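DNA polymerase III, beta subunit (Thermotoga maritima, PDB 1VPK) probably forms a ring-shaped head-to-tail homodimer around DNA that tethers DNA polymerases and other proteins to it and makes replication processive. Local coordinates at residues K152-A157 with S209-Q214; S144-M149 with N176-V181; D24-A29 with K89-L94. All coordinates share one frame; numbering follows the deposited sequence.

Interaction 1 of 3, residues K152-A157 with S209-Q214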
ATOM      1  N   LYS A 152      13.316 -17.004  -4.785  1.00 51.76           N
ATOM      2  CA  LYS A 152      14.566 -16.761  -4.075  1.00 52.29           C
ATOM      3  C   LYS A 152      15.581 -16.008  -4.920  1.00 51.49           C
ATOM      4  O   LYS A 152      16.525 -15.473  -4.371  1.00 51.37           O
ATOM      5  CB  LYS A 152      15.116 -18.080  -3.478  1.00 53.37           C
ATOM      6  CG  LYS A 152      14.472 -18.366  -2.147  1.00 56.16           C
ATOM      7  CD  LYS A 152      14.883 -19.658  -1.525  1.00 61.24           C
ATOM      8  CE  LYS A 152      14.056 -19.888  -0.226  1.00 63.62           C
ATOM      9  NZ  LYS A 152      14.690 -20.854   0.758  1.00 67.02           N
ATOM     10  N   VAL A 153      15.364 -15.891  -6.233  1.00 50.89           N
ATOM     11  CA  VAL A 153      16.315 -15.181  -7.082  1.00 51.26           C
ATOM     12  C   VAL A 153      15.793 -13.971  -7.848  1.00 51.68           C
ATOM     13  O   VAL A 153      16.576 -13.085  -8.135  1.00 51.38           O
ATOM     14  CB  VAL A 153      17.006 -16.116  -8.142  1.00 51.13           C
ATOM     15  CG1 VAL A 153      17.631 -17.390  -7.442  1.00 52.16           C
ATOM     16  CG2 VAL A 153      16.061 -16.494  -9.242  1.00 50.02           C
ATOM     17  N   ILE A 154      14.497 -13.963  -8.211  1.00 51.32           N
ATOM     18  CA  ILE A 154      13.998 -13.031  -9.229  1.00 50.82           C
ATOM     19  C   ILE A 154      14.156 -11.560  -8.851  1.00 48.90           C
ATOM     20  O   ILE A 154      14.347 -10.729  -9.707  1.00 50.06           O
ATOM     21  CB  ILE A 154      12.518 -13.349  -9.649  1.00 50.14           C
ATOM     22  CG1 ILE A 154      12.194 -12.678 -10.993  1.00 51.83           C
ATOM     23  CG2 ILE A 154      11.526 -13.009  -8.509  1.00 51.21           C
ATOM     24  CD1 ILE A 154      10.944 -13.227 -11.629  1.00 51.65           C
ATOM     25  N   PHE A 155      14.115 -11.257  -7.568  1.00 49.48           N
ATOM     26  CA  PHE A 155      14.342  -9.891  -7.083  1.00 48.13           C
ATOM     27  C   PHE A 155      15.682  -9.250  -7.440  1.00 48.04           C
ATOM     28  O   PHE A 155      15.815  -8.035  -7.382  1.00 46.06           O
ATOM     29  CB  PHE A 155      14.192  -9.803  -5.571  1.00 47.26           C
ATOM     30  CG  PHE A 155      15.396 -10.325  -4.805  1.00 47.75           C
ATOM     31  CD1 PHE A 155      15.498 -11.679  -4.472  1.00 46.18           C
ATOM     32  CD2 PHE A 155      16.380  -9.459  -4.367  1.00 44.96           C
ATOM     33  CE1 PHE A 155      16.565 -12.131  -3.764  1.00 46.17           C
ATOM     34  CE2 PHE A 155      17.473  -9.913  -3.659  1.00 45.36           C
ATOM     35  CZ  PHE A 155      17.555 -11.261  -3.355  1.00 45.75           C
ATOM     36  N   ALA A 156      16.696 -10.067  -7.742  1.00 48.53           N
ATOM     37  CA  ALA A 156      18.025  -9.541  -7.989  1.00 48.18           C
ATOM     38  C   ALA A 156      18.232  -9.202  -9.495  1.00 49.14           C
ATOM     39  O   ALA A 156      19.234  -8.569  -9.848  1.00 48.85           O
ATOM     40  CB  ALA A 156      19.061 -10.526  -7.495  1.00 47.50           C
ATOM     41  N   ALA A 157      17.279  -9.572 -10.361  1.00 49.34           N
ATOM     42  CA  ALA A 157      17.369  -9.233 -11.781  1.00 50.46           C
ATOM     43  C   ALA A 157      17.317  -7.747 -12.013  1.00 50.97           C
ATOM     44  O   ALA A 157      16.573  -7.041 -11.342  1.00 51.28           O
ATOM     45  CB  ALA A 157      16.251  -9.885 -12.557  1.00 51.43           C
ATOM     46  N   SER A 209       9.137 -12.626 -18.941  1.00 48.65           N
ATOM     47  CA  SER A 209       8.814 -14.027 -19.124  1.00 47.98           C
ATOM     48  C   SER A 209       8.757 -14.741 -17.775  1.00 48.50           C
ATOM     49  O   SER A 209       7.842 -15.499 -17.506  1.00 46.94           O
ATOM     50  CB  SER A 209       9.823 -14.713 -20.038  1.00 47.40           C
ATOM     51  OG  SER A 209       9.647 -14.358 -21.390  1.00 47.83           O
ATOM     52  N   MET A 210       9.719 -14.429 -16.920  1.00 49.20           N
ATOM     53  CA  MET A 210       9.832 -15.008 -15.585  1.00 49.39           C
ATOM     54  C   MET A 210       8.732 -14.680 -14.606  1.00 49.49           C
ATOM     55  O   MET A 210       8.362 -15.533 -13.797  1.00 48.47           O
ATOM     56  CB  MET A 210      11.209 -14.648 -15.002  1.00 49.71           C
ATOM     57  CG  MET A 210      12.337 -15.374 -15.719  1.00 48.05           C
ATOM     58  SD  MET A 210      12.217 -17.166 -15.653  1.00 50.73           S
ATOM     59  CE  MET A 210      12.315 -17.567 -13.891  1.00 52.64           C
ATOM     60  N   LYS A 211       8.184 -13.468 -14.712  1.00 48.56           N
ATOM     61  CA  LYS A 211       7.002 -13.074 -13.971  1.00 49.98           C
ATOM     62  C   LYS A 211       5.746 -13.854 -14.408  1.00 48.78           C
ATOM     63  O   LYS A 211       4.845 -14.157 -13.596  1.00 48.27           O
ATOM     64  CB  LYS A 211       6.805 -11.565 -14.101  1.00 49.79           C
ATOM     65  CG  LYS A 211       7.900 -10.784 -13.314  1.00 52.31           C
ATOM     66  CD  LYS A 211       7.666  -9.272 -13.331  1.00 54.34           C
ATOM     67  CE  LYS A 211       8.850  -8.386 -12.744  1.00 56.31           C
ATOM     68  NZ  LYS A 211       8.861  -7.016 -13.462  1.00 55.37           N
ATOM     69  N   GLU A 212       5.696 -14.224 -15.679  1.00 46.89           N
ATOM     70  CA  GLU A 212       4.625 -15.088 -16.129  1.00 46.93           C
ATOM     71  C   GLU A 212       4.881 -16.500 -15.580  1.00 47.04           C
ATOM     72  O   GLU A 212       3.949 -17.153 -15.160  1.00 46.57           O
ATOM     73  CB  GLU A 212       4.461 -15.058 -17.663  1.00 46.00           C
ATOM     74  CG  GLU A 212       3.436 -16.041 -18.201  1.00 45.69           C
ATOM     75  CD  GLU A 212       2.028 -15.944 -17.599  1.00 48.00           C
ATOM     76  OE1 GLU A 212       1.603 -14.936 -16.979  1.00 45.52           O
ATOM     77  OE2 GLU A 212       1.276 -16.897 -17.823  1.00 49.69           O
ATOM     78  N   VAL A 213       6.127 -16.953 -15.559  1.00 48.14           N
ATOM     79  CA  VAL A 213       6.448 -18.279 -14.996  1.00 49.64           C
ATOM     80  C   VAL A 213       5.930 -18.352 -13.560  1.00 50.50           C
ATOM     81  O   VAL A 213       5.193 -19.296 -13.202  1.00 50.05           O
ATOM     82  CB  VAL A 213       7.970 -18.590 -15.085  1.00 49.67           C
ATOM     83  CG1 VAL A 213       8.348 -19.801 -14.259  1.00 51.72           C
ATOM     84  CG2 VAL A 213       8.349 -18.851 -16.539  1.00 51.63           C
ATOM     85  N   GLN A 214       6.244 -17.310 -12.784  1.00 50.89           N
ATOM     86  CA  GLN A 214       5.855 -17.225 -11.396  1.00 51.77           C
ATOM     87  C   GLN A 214       4.323 -17.223 -11.281  1.00 51.21           C
ATOM     88  O   GLN A 214       3.735 -17.840 -10.380  1.00 50.41           O
ATOM     89  CB  GLN A 214       6.352 -15.929 -10.792  1.00 53.08           C
ATOM     90  CG  GLN A 214       7.711 -15.918 -10.223  1.00 58.18           C
ATOM     91  CD  GLN A 214       7.852 -14.739  -9.261  1.00 63.09           C
ATOM     92  OE1 GLN A 214       7.685 -13.573  -9.660  1.00 63.91           O
ATOM     93  NE2 GLN A 214       8.105 -15.038  -7.995  1.00 63.90           N
TER
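I154 bridges to M210, K211 and Q214, so that the turn that follows helix 143-153 meets helix 207-218. These are the paired helices of the central domain, which pack against antiparallel sheets and, as in beta-subunit rings generally, probably line the DNA channel. At the start of the segment, the K152 carbonyl accepts a hydrogen bond from Y370 OH while its ammonium group makes a cation-pi contact with Y368. V153 turns to the sheet and packs on V169, A189 and A191. Next, I154 points toward the partner helix. CG1 is anti to the backbone N (chi1 -162°) and chi2 is extended as well, which carries CD1 forward to the partner helix. It ends 3.7 Å from M210 CB and 3.8 Å from Q214 OE1, with the backbone N of K211 a little farther off. The other branch meets the Q214 amide: I154 CG2 lies 4.0 Å from Q214 NE2, and about as far from OE1. F155 is turned to H341, with which its ring stacks. A156 packs on R187 and A189, and its N bonds back to the V153 carbonyl. At A157 the turn closes, N donating to I154 O over 3.2 Å.

Interaction 2 of 3, residues S144-M149 with N176-V181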
ATOM      1  N   SER A 144       6.018 -26.609  -6.529  1.00 47.99           N
ATOM      2  CA  SER A 144       6.359 -25.845  -5.326  1.00 48.99           C
ATOM      3  C   SER A 144       7.867 -25.577  -5.229  1.00 48.91           C
ATOM      4  O   SER A 144       8.283 -24.504  -4.830  1.00 48.42           O
ATOM      5  CB  SER A 144       5.927 -26.619  -4.070  1.00 49.10           C
ATOM      6  OG  SER A 144       4.653 -27.238  -4.264  1.00 52.30           O
ATOM      7  N   LEU A 145       8.679 -26.565  -5.579  1.00 49.41           N
ATOM      8  CA  LEU A 145      10.130 -26.388  -5.576  1.00 50.32           C
ATOM      9  C   LEU A 145      10.572 -25.311  -6.550  1.00 50.50           C
ATOM     10  O   LEU A 145      11.383 -24.454  -6.237  1.00 50.96           O
ATOM     11  CB  LEU A 145      10.802 -27.695  -5.985  1.00 50.49           C
ATOM     12  CG  LEU A 145      12.325 -27.750  -5.834  1.00 51.09           C
ATOM     13  CD1 LEU A 145      12.675 -27.629  -4.364  1.00 52.65           C
ATOM     14  CD2 LEU A 145      12.831 -29.079  -6.360  1.00 51.85           C
ATOM     15  N   LEU A 146      10.070 -25.385  -7.770  1.00 50.73           N
ATOM     16  CA  LEU A 146      10.454 -24.401  -8.781  1.00 50.80           C
ATOM     17  C   LEU A 146       9.958 -22.999  -8.402  1.00 50.95           C
ATOM     18  O   LEU A 146      10.673 -22.038  -8.575  1.00 49.48           O
ATOM     19  CB  LEU A 146       9.938 -24.803 -10.144  1.00 50.29           C
ATOM     20  CG  LEU A 146      10.345 -23.865 -11.292  1.00 51.85           C
ATOM     21  CD1 LEU A 146      11.850 -23.819 -11.470  1.00 51.04           C
ATOM     22  CD2 LEU A 146       9.628 -24.304 -12.587  1.00 51.23           C
ATOM     23  N   GLU A 147       8.750 -22.904  -7.854  1.00 51.99           N
ATOM     24  CA  GLU A 147       8.222 -21.626  -7.363  1.00 52.68           C
ATOM     25  C   GLU A 147       9.150 -20.973  -6.372  1.00 52.52           C
ATOM     26  O   GLU A 147       9.477 -19.804  -6.495  1.00 51.09           O
ATOM     27  CB  GLU A 147       6.857 -21.799  -6.685  1.00 53.78           C
ATOM     28  CG  GLU A 147       6.122 -20.471  -6.476  1.00 57.59           C
ATOM     29  CD  GLU A 147       6.345 -19.803  -5.094  1.00 65.57           C
ATOM     30  OE1 GLU A 147       6.778 -20.471  -4.119  1.00 69.31           O
ATOM     31  OE2 GLU A 147       6.041 -18.583  -4.959  1.00 71.14           O
ATOM     32  N   GLU A 148       9.553 -21.762  -5.373  1.00 52.63           N
ATOM     33  CA  GLU A 148      10.511 -21.347  -4.344  1.00 53.28           C
ATOM     34  C   GLU A 148      11.856 -20.893  -4.908  1.00 52.06           C
ATOM     35  O   GLU A 148      12.383 -19.841  -4.523  1.00 51.89           O
ATOM     36  CB  GLU A 148      10.682 -22.488  -3.326  1.00 52.87           C
ATOM     37  CG  GLU A 148      11.848 -22.354  -2.366  1.00 56.25           C
ATOM     38  CD  GLU A 148      11.864 -23.489  -1.294  1.00 57.33           C
ATOM     39  OE1 GLU A 148      11.227 -24.556  -1.538  1.00 61.65           O
ATOM     40  OE2 GLU A 148      12.499 -23.295  -0.219  1.00 63.07           O
ATOM     41  N   MET A 149      12.407 -21.667  -5.827  1.00 51.13           N
ATOM     42  CA  MET A 149      13.639 -21.289  -6.458  1.00 51.11           C
ATOM     43  C   MET A 149      13.479 -19.953  -7.183  1.00 51.58           C
ATOM     44  O   MET A 149      14.345 -19.094  -7.072  1.00 52.61           O
ATOM     45  CB  MET A 149      14.083 -22.355  -7.449  1.00 51.27           C
ATOM     46  CG  MET A 149      14.398 -23.742  -6.824  1.00 52.58           C
ATOM     47  SD  MET A 149      15.020 -24.878  -8.063  1.00 53.16           S
ATOM     48  CE  MET A 149      16.585 -24.108  -8.406  1.00 54.28           C
ATOM     49  N   ASN A 176      20.457 -34.278 -13.206  1.00 48.69           N
ATOM     50  CA  ASN A 176      19.744 -34.192 -11.947  1.00 48.70           C
ATOM     51  C   ASN A 176      20.024 -32.902 -11.135  1.00 49.10           C
ATOM     52  O   ASN A 176      20.188 -32.994  -9.881  1.00 46.93           O
ATOM     53  CB  ASN A 176      19.992 -35.442 -11.107  1.00 48.87           C
ATOM     54  CG  ASN A 176      19.420 -36.711 -11.740  1.00 48.92           C
ATOM     55  OD1 ASN A 176      18.427 -36.678 -12.448  1.00 54.03           O
ATOM     56  ND2 ASN A 176      20.042 -37.819 -11.472  1.00 50.73           N
ATOM     57  N   LEU A 177      20.000 -31.715 -11.840  1.00 48.77           N
ATOM     58  CA  LEU A 177      20.370 -30.448 -11.168  1.00 48.95           C
ATOM     59  C   LEU A 177      19.904 -29.238 -11.967  1.00 49.16           C
ATOM     60  O   LEU A 177      20.120 -29.175 -13.178  1.00 48.92           O
ATOM     61  CB  LEU A 177      21.888 -30.352 -10.964  1.00 49.18           C
ATOM     62  CG  LEU A 177      22.521 -29.282 -10.061  1.00 49.78           C
ATOM     63  CD1 LEU A 177      22.074 -29.482  -8.626  1.00 53.51           C
ATOM     64  CD2 LEU A 177      24.068 -29.372 -10.101  1.00 49.62           C
ATOM     65  N   LEU A 178      19.283 -28.287 -11.268  1.00 48.70           N
ATOM     66  CA  LEU A 178      18.878 -27.013 -11.832  1.00 49.08           C
ATOM     67  C   LEU A 178      19.373 -25.910 -10.941  1.00 48.79           C
ATOM     68  O   LEU A 178      19.227 -25.969  -9.718  1.00 47.71           O
ATOM     69  CB  LEU A 178      17.348 -26.903 -11.899  1.00 49.73           C
ATOM     70  CG  LEU A 178      16.727 -25.570 -12.312  1.00 49.32           C
ATOM     71  CD1 LEU A 178      17.010 -25.309 -13.762  1.00 49.85           C
ATOM     72  CD2 LEU A 178      15.218 -25.576 -12.089  1.00 51.07           C
ATOM     73  N   ARG A 179      19.940 -24.900 -11.581  1.00 48.84           N
ATOM     74  CA  ARG A 179      20.376 -23.686 -10.933  1.00 48.80           C
ATOM     75  C   ARG A 179      19.760 -22.529 -11.665  1.00 48.91           C
ATOM     76  O   ARG A 179      19.758 -22.491 -12.879  1.00 47.79           O
ATOM     77  CB  ARG A 179      21.898 -23.565 -10.999  1.00 49.41           C
ATOM     78  CG  ARG A 179      22.478 -22.264 -10.447  1.00 49.91           C
ATOM     79  CD  ARG A 179      24.021 -22.179 -10.622  1.00 47.69           C
ATOM     80  NE  ARG A 179      24.772 -23.137  -9.821  1.00 50.39           N
ATOM     81  CZ  ARG A 179      26.112 -23.107  -9.695  1.00 48.55           C
ATOM     82  NH1 ARG A 179      26.825 -22.163 -10.288  1.00 48.27           N
ATOM     83  NH2 ARG A 179      26.725 -23.986  -8.958  1.00 45.49           N
ATOM     84  N   LEU A 180      19.269 -21.575 -10.884  1.00 48.62           N
ATOM     85  CA  LEU A 180      18.792 -20.330 -11.363  1.00 48.31           C
ATOM     86  C   LEU A 180      19.659 -19.211 -10.834  1.00 47.33           C
ATOM     87  O   LEU A 180      20.048 -19.235  -9.673  1.00 45.79           O
ATOM     88  CB  LEU A 180      17.370 -20.107 -10.862  1.00 48.98           C
ATOM     89  CG  LEU A 180      16.284 -21.076 -11.298  1.00 50.84           C
ATOM     90  CD1 LEU A 180      14.915 -20.555 -10.769  1.00 50.69           C
ATOM     91  CD2 LEU A 180      16.283 -21.228 -12.832  1.00 49.16           C
ATOM     92  N   VAL A 181      19.933 -18.225 -11.683  1.00 46.89           N
ATOM     93  CA  VAL A 181      20.784 -17.097 -11.318  1.00 47.90           C
ATOM     94  C   VAL A 181      20.184 -15.806 -11.827  1.00 47.83           C
ATOM     95  O   VAL A 181      19.698 -15.746 -12.932  1.00 47.54           O
ATOM     96  CB  VAL A 181      22.212 -17.219 -11.909  1.00 47.51           C
ATOM     97  CG1 VAL A 181      23.185 -16.221 -11.216  1.00 48.17           C
ATOM     98  CG2 VAL A 181      22.747 -18.603 -11.712  1.00 48.37           C
TER
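L178 and L180 present two knobs to the helix, and L146 and M149, one turn apart on it, receive them. The L178 knob is CD2. It fits the hollow between the two helix side chains, touching L146 CD1 (3.8 Å) and M149 SD (4.1 Å). L146 does not set out straight at the strand from its backbone; with CG anti to the backbone N (chi1 -177°) the side chain swings round, and its CD1 branch meets L178 with the two leucines crossing at about a right angle. M149 is the larger bump. Its chain runs out extended as far as SD and then bends at chi3 (68°), which turns CE over L178 to within 3.5 Å of the L178 carbonyl O and 4.2 Å of L178 CG.

Helix 143-153 here lies over one face of the antiparallel sheet that runs from the central domain's strands into 368-372, the segments' axes 10.2 Å apart and only 29° from parallel. The alternation of strand 177-183 does the sorting: L178 and L180 face the helix, while R179 between them points away, forming a salt bridge with E192 and a hydrogen bond to Y255 OH.

The second knob, L180 CD1, sits beside the root of M149 rather than its tip, 3.9 Å from M149 CB and equally far from M149 C. Within the sheet W171 touches both leucines and L173 adds to the packing round L178. Y368 of strand 368-372 and E193 of strand 187-194 also touch M149.

Interaction 3 of 3, residues D24-A29 with K89-L94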
ATOM      1  N   ASP A  24      -9.410 -18.195 -12.736  1.00 49.52           N
ATOM      2  CA  ASP A  24      -8.098 -18.872 -12.717  1.00 49.58           C
ATOM      3  C   ASP A  24      -7.381 -18.794 -14.079  1.00 48.62           C
ATOM      4  O   ASP A  24      -6.206 -18.430 -14.155  1.00 46.45           O
ATOM      5  CB  ASP A  24      -8.287 -20.328 -12.269  0.50 49.53           C
ATOM      6  CG  ASP A  24      -8.726 -20.445 -10.808  0.50 50.21           C
ATOM      7  OD1 ASP A  24      -9.058 -19.401 -10.179  0.50 51.58           O
ATOM      8  OD2 ASP A  24      -8.743 -21.588 -10.287  0.50 51.80           O
ATOM      9  N   LYS A  25      -8.079 -19.100 -15.168  1.00 48.82           N
ATOM     10  CA  LYS A  25      -7.437 -19.062 -16.503  1.00 49.16           C
ATOM     11  C   LYS A  25      -7.102 -17.657 -17.027  1.00 50.21           C
ATOM     12  O   LYS A  25      -6.057 -17.450 -17.666  1.00 49.83           O
ATOM     13  CB  LYS A  25      -8.274 -19.866 -17.527  1.00 49.40           C
ATOM     14  CG  LYS A  25      -8.400 -21.346 -17.120  1.00 50.30           C
ATOM     15  CD  LYS A  25      -7.041 -22.075 -17.370  1.00 52.32           C
ATOM     16  CE  LYS A  25      -6.893 -23.431 -16.689  1.00 50.90           C
ATOM     17  NZ  LYS A  25      -7.898 -24.471 -16.908  1.00 51.94           N
ATOM     18  N   ILE A  26      -7.976 -16.688 -16.748  1.00 49.02           N
ATOM     19  CA  ILE A  26      -7.686 -15.288 -17.048  1.00 50.35           C
ATOM     20  C   ILE A  26      -6.455 -14.824 -16.275  1.00 50.32           C
ATOM     21  O   ILE A  26      -5.567 -14.211 -16.841  1.00 49.83           O
ATOM     22  CB  ILE A  26      -8.921 -14.399 -16.756  1.00 49.72           C
ATOM     23  CG1 ILE A  26     -10.025 -14.680 -17.794  1.00 49.87           C
ATOM     24  CG2 ILE A  26      -8.551 -12.918 -16.643  1.00 52.77           C
ATOM     25  CD1 ILE A  26      -9.743 -14.194 -19.119  1.00 57.31           C
ATOM     26  N   THR A  27      -6.437 -15.094 -14.968  1.00 50.69           N
ATOM     27  CA  THR A  27      -5.340 -14.709 -14.096  1.00 51.12           C
ATOM     28  C   THR A  27      -4.031 -15.299 -14.565  1.00 51.53           C
ATOM     29  O   THR A  27      -2.999 -14.609 -14.619  1.00 50.99           O
ATOM     30  CB  THR A  27      -5.632 -15.165 -12.635  1.00 51.57           C
ATOM     31  OG1 THR A  27      -6.813 -14.500 -12.193  1.00 52.30           O
ATOM     32  CG2 THR A  27      -4.541 -14.791 -11.691  1.00 52.61           C
ATOM     33  N   ILE A  28      -4.069 -16.573 -14.916  1.00 50.95           N
ATOM     34  CA  ILE A  28      -2.874 -17.258 -15.360  1.00 52.69           C
ATOM     35  C   ILE A  28      -2.264 -16.671 -16.617  1.00 53.29           C
ATOM     36  O   ILE A  28      -1.035 -16.559 -16.720  1.00 55.68           O
ATOM     37  CB  ILE A  28      -3.142 -18.754 -15.581  1.00 53.28           C
ATOM     38  CG1 ILE A  28      -3.258 -19.390 -14.227  1.00 51.85           C
ATOM     39  CG2 ILE A  28      -1.983 -19.423 -16.401  1.00 55.66           C
ATOM     40  CD1 ILE A  28      -3.831 -20.791 -14.213  1.00 57.35           C
ATOM     41  N   ALA A  29      -3.110 -16.346 -17.582  1.00 51.54           N
ATOM     42  CA  ALA A  29      -2.690 -15.719 -18.835  1.00 51.02           C
ATOM     43  C   ALA A  29      -2.279 -14.263 -18.747  1.00 50.74           C
ATOM     44  O   ALA A  29      -1.558 -13.783 -19.632  1.00 52.33           O
ATOM     45  CB  ALA A  29      -3.800 -15.875 -19.884  1.00 50.86           C
ATOM     46  N   LYS A  89     -10.253  -7.253 -14.185  1.00 51.98           N
ATOM     47  CA  LYS A  89     -11.042  -6.644 -13.091  1.00 53.20           C
ATOM     48  C   LYS A  89     -12.430  -7.276 -12.953  1.00 53.32           C
ATOM     49  O   LYS A  89     -12.908  -7.535 -11.847  1.00 51.92           O
ATOM     50  CB  LYS A  89     -11.150  -5.132 -13.265  1.00 53.00           C
ATOM     51  CG  LYS A  89      -9.785  -4.447 -13.136  1.00 54.87           C
ATOM     52  CD  LYS A  89      -9.891  -2.936 -13.097  1.00 56.00           C
ATOM     53  CE  LYS A  89      -8.517  -2.269 -13.001  1.00 58.55           C
ATOM     54  NZ  LYS A  89      -8.641  -0.871 -12.457  1.00 62.91           N
ATOM     55  N   MET A  90     -13.043  -7.551 -14.100  1.00 53.53           N
ATOM     56  CA  MET A  90     -14.374  -8.052 -14.144  1.00 54.85           C
ATOM     57  C   MET A  90     -14.492  -9.429 -13.514  1.00 53.64           C
ATOM     58  O   MET A  90     -15.430  -9.679 -12.693  1.00 52.21           O
ATOM     59  CB  MET A  90     -14.809  -8.183 -15.582  1.00 54.82           C
ATOM     60  CG  MET A  90     -16.078  -8.872 -15.687  1.00 58.66           C
ATOM     61  SD  MET A  90     -16.421  -9.525 -17.263  1.00 60.88           S
ATOM     62  CE  MET A  90     -15.366 -10.952 -17.223  1.00 61.35           C
ATOM     63  N   VAL A  91     -13.584 -10.337 -13.903  1.00 52.56           N
ATOM     64  CA  VAL A  91     -13.718 -11.727 -13.462  1.00 53.72           C
ATOM     65  C   VAL A  91     -13.545 -11.878 -11.981  1.00 53.81           C
ATOM     66  O   VAL A  91     -14.131 -12.811 -11.398  1.00 54.85           O
ATOM     67  CB  VAL A  91     -12.792 -12.778 -14.176  1.00 53.27           C
ATOM     68  CG1 VAL A  91     -13.022 -12.702 -15.633  1.00 57.05           C
ATOM     69  CG2 VAL A  91     -11.325 -12.579 -13.809  1.00 52.89           C
ATOM     70  N   LYS A  92     -12.734 -10.998 -11.389  1.00 53.99           N
ATOM     71  CA  LYS A  92     -12.491 -11.016  -9.938  1.00 54.78           C
ATOM     72  C   LYS A  92     -13.696 -10.592  -9.108  1.00 52.28           C
ATOM     73  O   LYS A  92     -13.724 -10.823  -7.910  1.00 52.11           O
ATOM     74  CB  LYS A  92     -11.225 -10.211  -9.561  1.00 55.09           C
ATOM     75  CG  LYS A  92      -9.943 -10.859 -10.189  1.00 59.27           C
ATOM     76  CD  LYS A  92      -8.633 -10.098  -9.899  1.00 59.74           C
ATOM     77  CE  LYS A  92      -7.662 -10.245 -11.096  1.00 64.87           C
ATOM     78  NZ  LYS A  92      -6.183 -10.035 -10.779  1.00 65.45           N
ATOM     79  N   VAL A  93     -14.710 -10.003  -9.737  1.00 51.22           N
ATOM     80  CA  VAL A  93     -15.920  -9.596  -9.010  1.00 49.24           C
ATOM     81  C   VAL A  93     -17.236 -10.279  -9.442  1.00 48.03           C
ATOM     82  O   VAL A  93     -18.290  -9.956  -8.897  1.00 47.26           O
ATOM     83  CB  VAL A  93     -16.104  -8.030  -9.052  1.00 50.40           C
ATOM     84  CG1 VAL A  93     -14.882  -7.318  -8.428  1.00 50.62           C
ATOM     85  CG2 VAL A  93     -16.316  -7.543 -10.474  1.00 49.65           C
ATOM     86  N   LEU A  94     -17.201 -11.193 -10.413  1.00 46.22           N
ATOM     87  CA  LEU A  94     -18.410 -11.933 -10.777  1.00 46.02           C
ATOM     88  C   LEU A  94     -18.906 -12.622  -9.494  1.00 45.30           C
ATOM     89  O   LEU A  94     -18.120 -13.214  -8.805  1.00 42.98           O
ATOM     90  CB  LEU A  94     -18.122 -12.960 -11.883  1.00 46.16           C
ATOM     91  CG  LEU A  94     -17.686 -12.299 -13.219  1.00 46.51           C
ATOM     92  CD1 LEU A  94     -17.283 -13.351 -14.230  1.00 48.70           C
ATOM     93  CD2 LEU A  94     -18.778 -11.377 -13.789  1.00 48.46           C
TER
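I26 and V91 carry this contact with branched aliphatic chains, and the flat groups stand round it instead: the rings of F45 and F47, on strand 44-50, pack on I26, and F117 on strand 115-120 touches M90 and L94. Across the contact the isoleucine and the valine meet branch against branch. I26 CG2 lies 4.0 Å from V91 CG2, and I26 CG1 lies 4.2 Å from V91 CG1. Both CB atoms point at the opposing segment. In V91, CG1 is anti to the carbonyl carbon (chi1 -56°), which puts CG2 between the backbone N and the carbonyl carbon; this rotation turns both methyls to I26, CG1 to its CG1 and CG2 to its CG2. Toward the surface the packing thins: K92 CE makes a long approach, 4.5 Å, to T27 OG1, a hydroxyl that is hydrogen-bonded to the K23 carbonyl in its own helix. The contact joins the two helices of the N-terminal domain, 19-29 and 87-91. Helix 19-29 rests on strand 44-50, while M90 and L94 pack on I110 and F117 of strands 107-112 and 115-120; K89 and V93 face the second subunit, packing on V283 and R280 of that chain.

How the interactions relate
From the N terminus, interaction 3 comes first: 24-29 is met by 89-94, closing a loop with five strands, 44-50 to 78-83. The chain then enters the central domain, where the other two contacts cross. Interaction 2 opens at 144-149 on helix 143-153 and interaction 1 at its end, 152-157; 176-181 closes interaction 2 before 209-214 closes interaction 1. The helix and the turn after it are thereby tied to the sheet and to helix 207-218, and the two contacts touch where V153 CG1 lies 3.8 Å from L180 O. Interaction 3 stands in series with both, yet T27 O accepts a hydrogen bond from N215 ND2, just after 209-214, joining the N-terminal and central domains.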